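PDB 7NED: urocanate hydratase from Paenibacillus sp. Soil724D2, which catalyses the hydration of thiourocanate in bacterial ergothioneine catabolism, probably with its bound NAD+ as electrophile, and is seen here with urocanate in its pocket. Local coordinates for residues 44-49 with 117-122; 71-76 with 89-94; 123-128 with 477-482; 432-437 with 489-494. All coordinates share one frame; numbering follows the deposited sequence.

Contact 1 of 4, residues 44-49 with 117-122; sequences ALAKAA and LIWGGL. With URO ((2E)-3-(1H-imidazol-4-yl)acrylic acid), chain B; NAD (nicotinamide-adenine-dinucleotide), chain C.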
# COMPACT_ATOMS: atom_id res chain seq x y z
N ALA A 44 -8.52 21.61 -1.14
CA ALA A 44 -7.44 22.57 -1.36
C ALA A 44 -6.46 22.13 -2.43
O ALA A 44 -6.02 22.93 -3.26
CB ALA A 44 -6.68 22.86 -0.07
N LEU A 45 -6.07 20.85 -2.42
CA LEU A 45 -5.11 20.42 -3.42
C LEU A 45 -5.32 18.97 -3.85
O LEU A 45 -4.40 18.36 -4.41
CB LEU A 45 -3.68 20.64 -2.90
CG LEU A 45 -3.20 19.71 -1.80
CD1 LEU A 45 -1.65 19.82 -1.68
CD2 LEU A 45 -3.87 20.00 -0.42
N ALA A 46 -6.52 18.42 -3.66
CA ALA A 46 -6.82 17.07 -4.12
C ALA A 46 -7.10 17.14 -5.61
O ALA A 46 -8.04 17.81 -6.03
CB ALA A 46 -7.99 16.47 -3.36
N LYS A 47 -6.28 16.48 -6.42
CA LYS A 47 -6.31 16.69 -7.85
C LYS A 47 -6.84 15.47 -8.58
O LYS A 47 -6.65 14.32 -8.15
CB LYS A 47 -4.91 17.05 -8.34
CG LYS A 47 -4.44 18.43 -7.85
CD LYS A 47 -3.18 18.87 -8.56
CE LYS A 47 -2.81 20.32 -8.28
NZ LYS A 47 -2.52 21.08 -9.55
N ALA A 48 -7.46 15.72 -9.73
CA ALA A 48 -8.00 14.65 -10.55
C ALA A 48 -6.96 13.97 -11.41
O ALA A 48 -7.21 12.87 -11.90
CB ALA A 48 -9.10 15.21 -11.46
N ALA A 49 -5.83 14.64 -11.68
CA ALA A 49 -4.76 14.08 -12.50
C ALA A 49 -3.51 14.86 -12.17
O ALA A 49 -3.57 15.90 -11.53
CB ALA A 49 -5.03 14.17 -14.00
N LEU A 117 4.46 13.67 -8.26
CA LEU A 117 3.23 13.15 -7.68
C LEU A 117 2.21 14.26 -7.48
O LEU A 117 2.50 15.45 -7.70
CB LEU A 117 3.50 12.43 -6.36
CG LEU A 117 4.14 13.34 -5.32
CD1 LEU A 117 3.16 14.21 -4.63
CD2 LEU A 117 4.66 12.36 -4.25
N ILE A 118 1.02 13.86 -7.08
CA ILE A 118 -0.05 14.81 -6.87
C ILE A 118 -0.67 14.18 -5.60
O ILE A 118 -0.42 13.01 -5.30
CB ILE A 118 -0.97 14.71 -8.14
CG1 ILE A 118 -1.83 15.84 -8.25
CG2 ILE A 118 -1.93 13.53 -8.02
CD1 ILE A 118 -0.74 16.91 -8.53
N TRP A 119 -1.39 14.94 -4.79
CA TRP A 119 -2.27 14.32 -3.79
C TRP A 119 -3.62 14.04 -4.43
O TRP A 119 -4.19 14.92 -5.07
CB TRP A 119 -2.51 15.20 -2.56
CG TRP A 119 -3.40 14.58 -1.50
CD1 TRP A 119 -3.30 13.32 -0.98
CD2 TRP A 119 -4.50 15.20 -0.82
NE1 TRP A 119 -4.26 13.11 -0.02
CE2 TRP A 119 -5.01 14.25 0.10
CE3 TRP A 119 -5.11 16.44 -0.91
CZ2 TRP A 119 -6.11 14.51 0.91
CZ3 TRP A 119 -6.20 16.71 -0.10
CH2 TRP A 119 -6.68 15.76 0.81
N GLY A 120 -4.14 12.81 -4.25
CA GLY A 120 -5.39 12.48 -4.90
C GLY A 120 -6.64 12.69 -4.06
O GLY A 120 -7.73 12.30 -4.50
N GLY A 121 -6.52 13.31 -2.90
CA GLY A 121 -7.62 13.30 -1.96
C GLY A 121 -8.03 11.87 -1.64
O GLY A 121 -7.21 10.93 -1.68
N LEU A 122 -9.30 11.70 -1.28
CA LEU A 122 -9.86 10.36 -1.28
C LEU A 122 -10.50 10.06 -2.62
O LEU A 122 -10.12 9.10 -3.30
CB LEU A 122 -10.88 10.19 -0.13
CG LEU A 122 -10.33 10.46 1.26
CD1 LEU A 122 -11.33 10.09 2.36
CD2 LEU A 122 -9.02 9.69 1.44
OAA URO B . -17.20 12.31 -0.45
CAI URO B . -16.10 12.56 -1.11
OAB URO B . -16.04 12.58 -2.28
CAC URO B . -14.85 12.81 -0.37
CAD URO B . -14.86 12.77 0.94
CAJ URO B . -13.57 13.03 1.48
CAF URO B . -13.26 13.36 2.76
NAH URO B . -11.94 13.72 2.87
CAE URO B . -11.46 13.59 1.65
NAG URO B . -12.41 13.18 0.77
PA NAD C . -11.86 23.10 0.55
O1A NAD C . -10.41 23.56 0.64
O2A NAD C . -12.69 23.07 -0.68
O5B NAD C . -12.66 24.30 1.45
C5B NAD C . -12.00 24.67 2.60
C4B NAD C . -12.77 25.99 3.07
O4B NAD C . -12.23 26.55 4.23
C3B NAD C . -12.53 26.98 1.89
O3B NAD C . -13.71 27.53 1.48
C2B NAD C . -11.61 28.06 2.54
O2B NAD C . -11.89 29.34 2.12
C1B NAD C . -12.11 27.97 3.98
N9A NAD C . -11.15 28.42 4.99
C8A NAD C . -9.77 28.25 5.04
N7A NAD C . -9.22 28.79 6.10
C5A NAD C . -10.29 29.32 6.81
C6A NAD C . -10.37 30.04 8.03
N6A NAD C . -9.27 30.30 8.76
N1A NAD C . -11.58 30.45 8.49
C2A NAD C . -12.65 30.18 7.70
N3A NAD C . -12.72 29.52 6.53
C4A NAD C . -11.51 29.10 6.11
O3 NAD C . -11.78 21.85 1.49
PN NAD C . -12.99 20.81 1.53
O1N NAD C . -13.17 19.80 0.44
O2N NAD C . -14.18 21.53 2.13
O5D NAD C . -12.56 19.77 2.83
C5D NAD C . -12.33 20.46 4.07
C4D NAD C . -11.81 19.48 5.08
O4D NAD C . -12.61 18.31 5.12
C3D NAD C . -10.41 19.00 4.44
O3D NAD C . -9.40 18.91 5.44
C2D NAD C . -10.72 17.56 3.89
O2D NAD C . -9.71 16.65 3.99
C1D NAD C . -11.66 17.28 5.10
N1N NAD C . -12.36 15.99 5.13
C2N NAD C . -11.48 14.95 5.38
C3N NAD C . -11.94 13.65 5.52
C7N NAD C . -10.87 12.57 5.72
O7N NAD C . -11.07 11.49 6.29
N7N NAD C . -9.62 12.80 5.16
C4N NAD C . -13.32 13.45 5.43
C5N NAD C . -14.17 14.53 5.20
C6N NAD C . -13.68 15.84 5.07
O HOH W 1 -1.76 17.67 -5.04

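Contact 2 of 4, residues 71-76 with 89-94; sequences LVIQSG and PLIVMA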
# COMPACT_ATOMS: atom_id res chain seq x y z
N LEU A 71 -5.71 0.07 -17.83
CA LEU A 71 -4.88 1.26 -17.78
C LEU A 71 -4.31 1.43 -16.38
O LEU A 71 -5.05 1.41 -15.39
CB LEU A 71 -5.71 2.50 -18.17
CG LEU A 71 -5.18 3.90 -17.81
CD1 LEU A 71 -3.82 4.18 -18.51
CD2 LEU A 71 -6.19 4.98 -18.15
N VAL A 72 -3.01 1.63 -16.29
CA VAL A 72 -2.34 1.85 -15.02
C VAL A 72 -2.09 3.34 -14.85
O VAL A 72 -1.46 3.97 -15.71
CB VAL A 72 -1.02 1.08 -14.95
CG1 VAL A 72 -0.18 1.63 -13.83
CG2 VAL A 72 -1.31 -0.43 -14.77
N ILE A 73 -2.59 3.90 -13.75
CA ILE A 73 -2.37 5.32 -13.45
C ILE A 73 -1.54 5.40 -12.16
O ILE A 73 -1.84 4.71 -11.16
CB ILE A 73 -3.70 6.09 -13.34
CG1 ILE A 73 -4.29 6.29 -14.74
CG2 ILE A 73 -3.51 7.47 -12.63
CD1 ILE A 73 -5.77 6.71 -14.72
N GLN A 74 -0.53 6.26 -12.16
CA GLN A 74 0.41 6.38 -11.04
C GLN A 74 0.47 7.85 -10.62
O GLN A 74 0.89 8.71 -11.41
CB GLN A 74 1.80 5.85 -11.45
CG GLN A 74 2.88 5.92 -10.38
CD GLN A 74 3.76 7.17 -10.50
OE1 GLN A 74 4.07 7.62 -11.61
NE2 GLN A 74 4.17 7.71 -9.36
N SER A 75 0.15 8.11 -9.35
CA SER A 75 -0.10 9.47 -8.87
C SER A 75 -0.62 10.39 -9.99
O SER A 75 -0.02 11.42 -10.31
CB SER A 75 1.19 10.01 -8.23
OG SER A 75 1.39 9.34 -7.00
N GLY A 76 -1.73 9.99 -10.61
CA GLY A 76 -2.43 10.84 -11.53
C GLY A 76 -1.87 10.88 -12.93
O GLY A 76 -2.34 11.69 -13.74
N PRO A 89 -10.43 -5.05 -13.46
CA PRO A 89 -10.58 -3.59 -13.55
C PRO A 89 -10.11 -3.03 -14.89
O PRO A 89 -9.19 -3.54 -15.53
CB PRO A 89 -9.70 -3.07 -12.41
CG PRO A 89 -9.84 -4.16 -11.35
CD PRO A 89 -9.86 -5.47 -12.16
N LEU A 90 -10.80 -1.96 -15.33
CA LEU A 90 -10.33 -1.20 -16.48
C LEU A 90 -9.20 -0.27 -16.09
O LEU A 90 -8.34 0.05 -16.93
CB LEU A 90 -11.47 -0.38 -17.08
CG LEU A 90 -12.47 -1.20 -17.88
CD1 LEU A 90 -13.68 -0.28 -18.13
CD2 LEU A 90 -11.86 -1.61 -19.18
N ILE A 91 -9.20 0.18 -14.84
CA ILE A 91 -8.15 1.04 -14.33
C ILE A 91 -7.74 0.54 -12.95
O ILE A 91 -8.61 0.29 -12.10
CB ILE A 91 -8.63 2.51 -14.23
CG1 ILE A 91 -8.83 3.07 -15.63
CG2 ILE A 91 -7.58 3.35 -13.51
CD1 ILE A 91 -9.49 4.46 -15.60
N VAL A 92 -6.43 0.40 -12.72
CA VAL A 92 -5.92 0.35 -11.35
C VAL A 92 -5.03 1.57 -11.20
O VAL A 92 -4.25 1.89 -12.10
CB VAL A 92 -5.15 -0.95 -11.02
CG1 VAL A 92 -6.08 -2.16 -11.20
CG2 VAL A 92 -3.90 -1.08 -11.87
N MET A 93 -5.14 2.24 -10.06
CA MET A 93 -4.33 3.42 -9.83
C MET A 93 -3.84 3.46 -8.39
O MET A 93 -4.49 2.94 -7.47
CB MET A 93 -5.13 4.70 -10.16
CG MET A 93 -6.54 4.70 -9.65
SD MET A 93 -7.13 6.43 -9.58
CE MET A 93 -7.52 6.54 -11.31
N ALA A 94 -2.70 4.11 -8.18
CA ALA A 94 -2.13 4.26 -6.85
C ALA A 94 -1.57 5.66 -6.78
O ALA A 94 -0.72 6.02 -7.60
CB ALA A 94 -1.05 3.20 -6.56

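Contact 3 of 4, residues 123-128 with 477-482; sequences TAAAWQ and TIHSGG. With URO ((2E)-3-(1H-imidazol-4-yl)acrylic acid), chain B.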
# COMPACT_ATOMS: atom_id res chain seq x y z
N THR A 123 -11.41 10.93 -3.07
CA THR A 123 -12.17 10.62 -4.27
C THR A 123 -11.79 11.48 -5.47
O THR A 123 -12.45 11.36 -6.51
CB THR A 123 -13.65 10.76 -3.99
OG1 THR A 123 -13.88 12.09 -3.49
CG2 THR A 123 -14.12 9.72 -2.96
N ALA A 124 -10.78 12.35 -5.37
CA ALA A 124 -10.46 13.24 -6.50
C ALA A 124 -9.76 12.47 -7.62
O ALA A 124 -10.23 12.44 -8.76
CB ALA A 124 -9.59 14.41 -6.04
N ALA A 125 -8.62 11.85 -7.31
CA ALA A 125 -7.85 11.24 -8.38
C ALA A 125 -8.46 9.94 -8.88
O ALA A 125 -8.05 9.45 -9.95
CB ALA A 125 -6.42 10.99 -7.95
N ALA A 126 -9.41 9.37 -8.14
CA ALA A 126 -10.14 8.21 -8.62
C ALA A 126 -11.48 8.57 -9.24
O ALA A 126 -12.19 7.68 -9.70
CB ALA A 126 -10.33 7.21 -7.47
N TRP A 127 -11.85 9.86 -9.21
CA TRP A 127 -12.94 10.45 -10.01
C TRP A 127 -14.23 9.97 -9.35
O TRP A 127 -15.21 9.63 -10.04
CB TRP A 127 -12.87 9.92 -11.43
CG TRP A 127 -11.56 10.27 -12.07
CD1 TRP A 127 -10.59 11.15 -11.64
CD2 TRP A 127 -10.90 9.38 -12.98
NE1 TRP A 127 -9.41 10.95 -12.37
CE2 TRP A 127 -9.59 9.86 -13.18
CE3 TRP A 127 -11.33 8.25 -13.67
CZ2 TRP A 127 -8.70 9.25 -14.07
CZ3 TRP A 127 -10.43 7.64 -14.57
CH2 TRP A 127 -9.14 8.14 -14.75
N GLN A 128 -14.26 9.90 -8.02
CA GLN A 128 -15.42 9.33 -7.33
C GLN A 128 -16.21 10.38 -6.56
O GLN A 128 -17.19 10.04 -5.87
CB GLN A 128 -14.97 8.17 -6.40
CG GLN A 128 -14.37 7.04 -7.22
CD GLN A 128 -13.52 6.02 -6.44
OE1 GLN A 128 -12.93 6.32 -5.38
NE2 GLN A 128 -13.42 4.81 -7.00
N THR A 477 -8.41 1.81 -6.58
CA THR A 477 -7.37 2.78 -6.27
C THR A 477 -6.86 2.58 -4.85
O THR A 477 -7.62 2.18 -3.96
CB THR A 477 -7.89 4.22 -6.45
OG1 THR A 477 -6.80 5.14 -6.32
CG2 THR A 477 -8.98 4.59 -5.41
N ILE A 478 -5.58 2.87 -4.64
CA ILE A 478 -4.98 3.01 -3.32
C ILE A 478 -4.36 4.40 -3.22
O ILE A 478 -3.52 4.78 -4.04
CB ILE A 478 -3.92 1.95 -3.05
CG1 ILE A 478 -4.54 0.56 -3.14
CG2 ILE A 478 -3.32 2.19 -1.68
CD1 ILE A 478 -3.48 -0.60 -3.15
N HIS A 479 -4.77 5.17 -2.21
CA HIS A 479 -4.25 6.51 -1.99
C HIS A 479 -3.54 6.58 -0.65
O HIS A 479 -3.90 5.86 0.28
CB HIS A 479 -5.38 7.56 -1.94
CG HIS A 479 -6.07 7.76 -3.26
ND1 HIS A 479 -6.99 8.77 -3.46
CD2 HIS A 479 -5.98 7.09 -4.43
CE1 HIS A 479 -7.43 8.71 -4.71
NE2 HIS A 479 -6.82 7.70 -5.32
N SER A 480 -2.55 7.48 -0.53
CA SER A 480 -2.07 7.85 0.80
C SER A 480 -2.09 9.37 0.93
O SER A 480 -2.30 10.11 -0.05
CB SER A 480 -0.66 7.28 1.10
OG SER A 480 -0.69 5.86 1.18
N GLY A 481 -1.89 9.85 2.15
CA GLY A 481 -2.05 11.26 2.42
C GLY A 481 -0.98 12.11 1.75
O GLY A 481 0.18 11.73 1.63
N GLY A 482 -1.41 13.31 1.34
CA GLY A 482 -0.51 14.33 0.86
C GLY A 482 -0.73 15.61 1.65
O GLY A 482 -1.65 15.70 2.49
OAA URO B . -17.20 12.31 -0.45
CAI URO B . -16.10 12.56 -1.11
OAB URO B . -16.04 12.58 -2.28
CAC URO B . -14.85 12.81 -0.37
CAD URO B . -14.86 12.77 0.94
CAJ URO B . -13.57 13.03 1.48
CAF URO B . -13.26 13.36 2.76
NAH URO B . -11.94 13.72 2.87
CAE URO B . -11.46 13.59 1.65
NAG URO B . -12.41 13.18 0.77

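Contact 4 of 4, residues 432-437 with 489-494; sequences RDHLDA and MTSAGV. With URO ((2E)-3-(1H-imidazol-4-yl)acrylic acid), chain B.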
# COMPACT_ATOMS: atom_id res chain seq x y z
N ARG A 432 -18.08 5.08 -3.68
CA ARG A 432 -18.25 5.44 -2.29
C ARG A 432 -17.08 6.33 -1.93
O ARG A 432 -16.08 6.41 -2.64
CB ARG A 432 -18.31 4.20 -1.39
CG ARG A 432 -17.07 3.23 -1.63
CD ARG A 432 -16.77 2.29 -0.43
NE ARG A 432 -15.72 1.32 -0.79
CZ ARG A 432 -14.42 1.59 -0.84
NH1 ARG A 432 -13.99 2.81 -0.54
NH2 ARG A 432 -13.53 0.63 -1.18
N ASP A 433 -17.23 7.02 -0.81
CA ASP A 433 -16.06 7.65 -0.22
C ASP A 433 -15.10 6.56 0.24
O ASP A 433 -15.47 5.39 0.37
CB ASP A 433 -16.46 8.54 0.96
CG ASP A 433 -15.34 9.50 1.37
OD1 ASP A 433 -14.29 9.59 0.66
OD2 ASP A 433 -15.50 10.19 2.39
N HIS A 434 -13.85 6.95 0.54
CA HIS A 434 -12.93 5.96 1.12
C HIS A 434 -13.13 5.83 2.62
O HIS A 434 -12.56 4.91 3.22
CB HIS A 434 -11.47 6.33 0.86
CG HIS A 434 -11.12 6.37 -0.59
ND1 HIS A 434 -9.81 6.38 -1.03
CD2 HIS A 434 -11.89 6.43 -1.71
CE1 HIS A 434 -9.79 6.41 -2.35
NE2 HIS A 434 -11.04 6.44 -2.79
N LEU A 435 -13.92 6.73 3.21
CA LEU A 435 -14.26 6.66 4.64
C LEU A 435 -15.27 5.52 4.79
O LEU A 435 -16.48 5.72 4.81
CB LEU A 435 -14.83 8.00 5.12
CG LEU A 435 -14.99 8.14 6.64
CD1 LEU A 435 -13.65 8.50 7.32
CD2 LEU A 435 -16.13 9.16 6.94
N ASP A 436 -14.78 4.29 4.78
CA ASP A 436 -15.63 3.10 4.77
C ASP A 436 -14.84 1.99 5.47
O ASP A 436 -13.64 2.01 5.48
CB ASP A 436 -15.98 2.75 3.33
CG ASP A 436 -17.19 1.77 3.17
OD1 ASP A 436 -18.15 1.91 3.84
OD2 ASP A 436 -17.15 0.92 2.33
N ALA A 437 -15.57 1.05 6.03
CA ALA A 437 -15.02 -0.00 6.81
C ALA A 437 -13.66 -0.62 6.46
O ALA A 437 -12.79 -0.39 7.19
CB ALA A 437 -16.04 -1.04 7.14
N MET A 489 -2.30 8.53 6.53
CA MET A 489 -3.40 7.68 6.09
C MET A 489 -3.11 7.00 4.78
O MET A 489 -2.36 7.50 3.93
CB MET A 489 -4.75 8.40 5.91
CG MET A 489 -4.84 9.43 4.85
SD MET A 489 -6.56 10.14 4.82
CE MET A 489 -6.25 11.33 3.54
N THR A 490 -3.79 5.88 4.62
CA THR A 490 -3.80 5.10 3.40
C THR A 490 -5.23 4.65 3.24
O THR A 490 -5.85 4.23 4.23
CB THR A 490 -2.83 3.91 3.50
OG1 THR A 490 -1.50 4.42 3.51
CG2 THR A 490 -2.98 2.94 2.31
N SER A 491 -5.74 4.72 2.02
CA SER A 491 -7.13 4.36 1.78
C SER A 491 -7.26 3.65 0.43
O SER A 491 -6.34 3.65 -0.37
CB SER A 491 -8.04 5.58 1.84
OG SER A 491 -7.71 6.49 0.79
N ALA A 492 -8.44 3.08 0.17
CA ALA A 492 -8.73 2.38 -1.08
C ALA A 492 -10.14 2.71 -1.53
O ALA A 492 -11.03 2.89 -0.70
CB ALA A 492 -8.56 0.84 -0.92
N GLY A 493 -10.33 2.82 -2.85
CA GLY A 493 -11.63 3.13 -3.40
C GLY A 493 -11.96 2.14 -4.50
O GLY A 493 -11.11 1.35 -4.92
N VAL A 494 -13.20 2.19 -4.96
CA VAL A 494 -13.69 1.22 -5.94
C VAL A 494 -14.83 1.86 -6.73
O VAL A 494 -15.64 2.61 -6.17
CB VAL A 494 -14.14 -0.08 -5.25
CG1 VAL A 494 -15.40 0.17 -4.34
CG2 VAL A 494 -14.42 -1.17 -6.29
OAA URO B . -17.20 12.31 -0.45
CAI URO B . -16.10 12.56 -1.11
OAB URO B . -16.04 12.58 -2.28
CAC URO B . -14.85 12.81 -0.37
CAD URO B . -14.86 12.77 0.94
CAJ URO B . -13.57 13.03 1.48
CAF URO B . -13.26 13.36 2.76
NAH URO B . -11.94 13.72 2.87
CAE URO B . -11.46 13.59 1.65
NAG URO B . -12.41 13.18 0.77

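Contact 1 of 4, residues 44-49 with 117-122
The backbones of Ala46 and Gly121 come within 4.4 Å between their CA atoms, where 44-49 and 117-122 run at 112° to each other and are joined by a nearly straight hydrogen bond from Lys47 N to Trp119 O of 2.9 Å. The contact belongs to the urocanase N-terminal domain, where the loop between helices 105-113 and 133-150 packs against a short strand pair, 40-42 with 46-47, beside both ligands. A water links the two backbones, donating to Leu45 O and accepting from Trp119 N. Trp119 CG is anti to the backbone N (chi1 -179°), and the indole beyond it meets Leu45 and Ala46. Leu45 crosses it at about a right angle, CD2 lying 3.8 Å from CE3 of Trp119, and Ala46 CB is 3.7 Å from CZ3 of the same ring. Gly121, bare of a side chain, lets Ala46 CB come to 3.5 Å from its CA, and Gly121 N lies over the centre of the Trp119 ring. Lys47 passes across Ile118 at roughly a right angle on its way to Glu38, whose carbonyl O binds NZ. An alanine at Lys47 would keep the backbone bond but would probably leave that carbonyl without its ammonium partner and open a gap beside Ile118. At the other end of the contact Ala44 and Leu122 help line the NAD and urocanate pockets. O2D of the NAD ribose approaches the edge of the Trp119 ring, and Leu122 CG comes within 3.4 Å of urocanate CAE.

Contact 2 of 4, residues 71-76 with 89-94
Leu71 N donates to Leu90 O at 2.8 Å, the first of five backbone hydrogen bonds that run the length of this contact. At the far end Ser75 N gives a bond of 2.9 Å to Ala94 O. Between them Ile73 N points almost straight (168°) at Val92 O, while Val92 N and Ala94 N return bonds to Leu71 O and Ile73 O. The polar ends of Gln74 and Ser75 turn to the dimer partner: Gln74 NE2 and Ser75 OG both bind OD2 of Asp459 of the second subunit, so one carboxylate oxygen takes two bonds from neighbouring residues. The ladder is that of two parallel strands, 71-74 and 91-94, whose axes are only 15° apart, inside a mixed sheet where strand 77-83 flanks the other edge of 69-74. Side chains alternate between its faces. Leu71, Ile73, Ile91 and Met93 occupy one of them, where Ile73 and Met93 lie side by side with their CB atoms 3.8 Å apart. The bend at chi3 of Met93 (80°) carries CE to 3.8 Å from Ile73 CD1, and the same CD1 lies 4.0 Å from Ile91 CG2. This methyl cluster is covered by Trp127 and by helices 52-64 and 17-31, Ile58 meeting Ile73 and Leu22 meeting Ile91. On the other face Val72 and Val92 touch through their CG2 atoms at 3.9 Å, and beyond them Val72 packs on Leu463 of the second subunit and Gln74 on Trp460 of that subunit.

Contact 3 of 4, residues 123-128 with 477-482
Thr477, with OG1 anti to its backbone N (chi1 -172°), holds CG2 between the backbone N and the carbonyl carbon, where that methyl meets Ala126 CB at 3.6 Å. Two residues on, His479 has CG anti to its carbonyl carbon (chi1 -68°), and its imidazole extends toward 123-128. Ala126 N lies at the edge of that ring, near its plane and 4.0 Å from His479 CE1. Ala125 CB approaches the same carbon obliquely at 4.1 Å. No hydrogen bond crosses the contact itself; His479 ND1 instead bonds to Gly121 O, two residues ahead of 123-128 in the same loop. Within the loop, Ala124 to Trp127 form a type I beta turn, closed by Trp127 N to Ala124 O and backed by a bond of 2.8 Å from Gln128 N to Thr123 O. Two small alanines let it sit close against strand 475-480, so that a loop of the N-terminal domain packs on a C-terminal strand of the mixed sheet, to which both domains contribute strands. Thr123, just ahead of the turn, faces the bound urocanate: its OG1 donates a short bond of 2.5 Å to urocanate OAB, and Arg352 binds the ligand as well. An alanine at Thr123, lacking OG1 and CG2, would probably deprive that carboxylate oxygen of this donor and open a gap beside it. The amide of Gln128, next after the turn, is held by Thr495 through NE2 and by His434 through OE1; Trp127, the last residue of the turn, binds Ala48 O through NE1.

Contact 4 of 4, residues 432-437 with 489-494
Ser491 is the first residue of 489-494 to touch the other segment: its OG meets His434 ND1 at 2.8 Å, at the edge of the imidazole and with nearly straight geometry (171°). The placement of OG between the backbone N and the carbonyl carbon of Ser491 (chi1 64°) turns the hydroxyl to that ring. Ala492 contributes its carbonyl O, which takes a bond of 3.0 Å from Arg432 NH1 on a lone pair and in the guanidinium plane; a weak, longer bond from NH2 joins it. The same oxygen lies over the rim of the His434 ring. Gly493 follows over that face in a CH-pi contact, CA 3.8 Å from the ring centroid, an approach close enough that there is no space for a CB between Gly493 and His434 NE2. Val494 then crosses the arginine at about a right angle, its CG1 lying 3.7 Å from Arg432 NH2. Arg432 NH1 also donates to Asp433 O, and NE forms a salt bridge with Asp515 of helix 502-525. Asp433, at the urocanate pocket, brings OD2 to 3.0 Å from ligand CAD. Strand 490-498 lies in the mixed sheet between strands 475-480 and 428-441, with helix 459-469 packing on Arg432, Ala492 and Val494 and helix 502-525 on Asp436 and Val494.

In the fold
From the N terminus, contact 1 closes a long loop between residues 44 and 122, and contact 2 falls within that loop, joining two parallel strands; the two touch where Ile118 and Leu117 pack on Ser75. Contact 3 opens at the very next residue, 123, and spans the Rossmann-like part before returning at strand 475-480. Contact 4 starts inside that span, at 432, and ends beyond it, so the two cross. Contacts 2, 3 and 4 follow one another across the same mixed sheet, through strands 91-95, 475-480, 490-498 and 428-441, uniting N- and C-terminal domains. Contacts 1, 3 and 4 each reach urocanate.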